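Side-chain contact in chitinase A (Cycas revoluta, PDB 4MNK), which probably hydrolyses and binds chitin as a plant class V member of glycoside hydrolase family 18: residues Val219-Phe224 with Lys320-Tyr325. Residues are numbered along the deposited sequence; the frame is centred on the assembly and turned at random.
Sequences VGIESF and KRLGGY
Ile221, on one face of helix 217-227, and Leu322, just before strand 324-328, meet methyl to methyl, tip to tip. Two carbon pairs make the contact: CD1 of Ile221 lies 4.0 Å from CD1 of Leu322, and CG2 of Ile221 is 4.0 Å from CD2 of Leu322. The isoleucine sets CG1 beside the backbone N, which leaves CG2 beside the carbonyl carbon, and both arms of its beta-branch end in a methyl facing the leucine fork. Branched aliphatic residues suit this buried place, where both side chains also rest on Leu236 of strand 234-247, while Tyr316 and Ala317 of helix 307-319 flank them.

Nearer solvent, Glu222 and Lys320 cross at about a right angle. NZ of Lys320 forms a salt bridge and hydrogen bond with OE1 of Glu222 at 3.1 Å, reaching this oxygen from above the carboxylate, 45° out of its plane. Two bends in the lysine chain, at chi2 and chi3 (-59° and -67°), fold it round and bring NZ to that oxygen across the glutamate chain. A water accepts from NZ at 3.0 Å and donates, weakly, to OE2 of Glu222 at 2.8 Å, bridging the ion pair through the second carboxylate oxygen. Long side chains of opposite charge suit this side of the contact, where their ends can meet each other and water.

On the helix, Ser223 turns OG back to O of Gly220, 2.6 Å away; that carbonyl also accepts from Phe224 N. Arg321 has positive phi in a Schellman motif ending helix 307-319, after which the chain turns through Leu322 into its strand. The contact thus packs a helix against the turn between helix 307-319 and strand 324-328, the last strand of the barrel, which pairs with the first, 5-11: an outer-layer arrangement of the family 18 TIM barrel.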
loop_
_atom_site.group_PDB
_atom_site.type_symbol
_atom_site.label_atom_id
_atom_site.label_comp_id
_atom_site.label_asym_id
_atom_site.label_seq_id
_atom_site.Cartn_x
_atom_site.Cartn_y
_atom_site.Cartn_z
ATOM N N VAL A 219 9.367 -11.440 -8.396
ATOM C CA VAL A 219 10.660 -10.864 -8.778
ATOM C C VAL A 219 11.035 -9.711 -7.842
ATOM O O VAL A 219 12.176 -9.616 -7.388
ATOM C CB VAL A 219 10.677 -10.413 -10.261
ATOM C CG1 VAL A 219 11.894 -9.543 -10.565
ATOM C CG2 VAL A 219 10.662 -11.625 -11.183
ATOM N N GLY A 220 10.064 -8.851 -7.540
ATOM C CA GLY A 220 10.269 -7.758 -6.595
ATOM C C GLY A 220 10.648 -8.239 -5.205
ATOM O O GLY A 220 11.620 -7.757 -4.620
ATOM N N ILE A 221 9.883 -9.193 -4.678
ATOM C CA ILE A 221 10.169 -9.791 -3.374
ATOM C C ILE A 221 11.561 -10.434 -3.358
ATOM O O ILE A 221 12.341 -10.208 -2.424
ATOM C CB ILE A 221 9.062 -10.802 -2.951
ATOM C CG1 ILE A 221 7.752 -10.070 -2.608
ATOM C CG2 ILE A 221 9.520 -11.689 -1.787
ATOM C CD1 ILE A 221 7.815 -9.149 -1.387
ATOM N N GLU A 222 11.869 -11.207 -4.402
ATOM C CA GLU A 222 13.192 -11.815 -4.572
ATOM C C GLU A 222 14.305 -10.768 -4.448
ATOM O O GLU A 222 15.328 -11.018 -3.806
ATOM C CB GLU A 222 13.302 -12.533 -5.927
ATOM C CG GLU A 222 12.470 -13.818 -6.069
ATOM C CD GLU A 222 13.071 -15.020 -5.357
ATOM O OE1 GLU A 222 12.304 -15.918 -4.944
ATOM O OE2 GLU A 222 14.309 -15.075 -5.211
ATOM N N SER A 223 14.095 -9.595 -5.046
ATOM C CA SER A 223 15.114 -8.541 -5.058
ATOM C C SER A 223 15.422 -7.986 -3.668
ATOM O O SER A 223 16.579 -7.715 -3.349
ATOM C CB SER A 223 14.747 -7.416 -6.035
ATOM O OG SER A 223 13.740 -6.556 -5.522
ATOM N N PHE A 224 14.390 -7.819 -2.845
ATOM C CA PHE A 224 14.589 -7.375 -1.467
ATOM C C PHE A 224 15.324 -8.427 -0.638
ATOM O O PHE A 224 16.231 -8.099 0.129
ATOM C CB PHE A 224 13.257 -7.016 -0.807
ATOM C CG PHE A 224 12.726 -5.666 -1.205
ATOM C CD1 PHE A 224 11.697 -5.559 -2.133
ATOM C CD2 PHE A 224 13.253 -4.502 -0.650
ATOM C CE1 PHE A 224 11.201 -4.308 -2.504
ATOM C CE2 PHE A 224 12.766 -3.247 -1.015
ATOM C CZ PHE A 224 11.736 -3.152 -1.943
ATOM N N LYS A 320 7.383 -17.838 1.365
ATOM C CA LYS A 320 8.566 -16.986 1.297
ATOM C C LYS A 320 8.975 -16.423 2.657
ATOM O O LYS A 320 9.939 -15.659 2.751
ATOM C CB LYS A 320 8.369 -15.854 0.281
ATOM C CG LYS A 320 8.345 -16.304 -1.175
ATOM C CD LYS A 320 9.628 -17.025 -1.607
ATOM C CE LYS A 320 10.829 -16.094 -1.632
ATOM N NZ LYS A 320 12.080 -16.811 -2.006
ATOM N N ARG A 321 8.241 -16.809 3.702
ATOM C CA ARG A 321 8.547 -16.448 5.097
ATOM C C ARG A 321 8.397 -14.952 5.383
ATOM O O ARG A 321 9.057 -14.397 6.267
ATOM C CB ARG A 321 9.940 -16.956 5.495
ATOM C CG ARG A 321 10.205 -18.387 5.039
ATOM C CD ARG A 321 11.627 -18.816 5.297
ATOM N NE ARG A 321 12.600 -17.959 4.627
ATOM C CZ ARG A 321 13.910 -18.016 4.838
ATOM N NH1 ARG A 321 14.725 -17.193 4.194
ATOM N NH2 ARG A 321 14.405 -18.898 5.697
ATOM N N LEU A 322 7.504 -14.312 4.638
ATOM C CA LEU A 322 7.287 -12.875 4.768
ATOM C C LEU A 322 6.559 -12.543 6.067
ATOM O O LEU A 322 5.959 -13.420 6.693
ATOM C CB LEU A 322 6.530 -12.329 3.552
ATOM C CG LEU A 322 7.104 -12.632 2.161
ATOM C CD1 LEU A 322 6.330 -11.870 1.106
ATOM C CD2 LEU A 322 8.600 -12.330 2.056
ATOM N N GLY A 323 6.631 -11.278 6.476
ATOM C CA GLY A 323 5.971 -10.821 7.694
ATOM C C GLY A 323 4.458 -10.896 7.610
ATOM O O GLY A 323 3.784 -11.043 8.628
ATOM N N GLY A 324 3.931 -10.803 6.392
ATOM C CA GLY A 324 2.495 -10.864 6.153
ATOM C C GLY A 324 2.118 -10.218 4.841
ATOM O O GLY A 324 2.899 -10.220 3.891
ATOM N N TYR A 325 0.908 -9.668 4.799
ATOM C CA TYR A 325 0.361 -9.043 3.598
ATOM C C TYR A 325 -0.396 -7.774 3.973
ATOM O O TYR A 325 -0.798 -7.605 5.128
ATOM C CB TYR A 325 -0.585 -10.008 2.868
ATOM C CG TYR A 325 -1.731 -10.487 3.733
ATOM C CD1 TYR A 325 -2.895 -9.726 3.872
ATOM C CD2 TYR A 325 -1.650 -11.691 4.427
ATOM C CE1 TYR A 325 -3.942 -10.152 4.679
ATOM C CE2 TYR A 325 -2.694 -12.129 5.235
ATOM C CZ TYR A 325 -3.835 -11.355 5.354
ATOM O OH TYR A 325 -4.872 -11.786 6.145
HETATM O O HOH W 1 14.319 -14.824 -2.386
#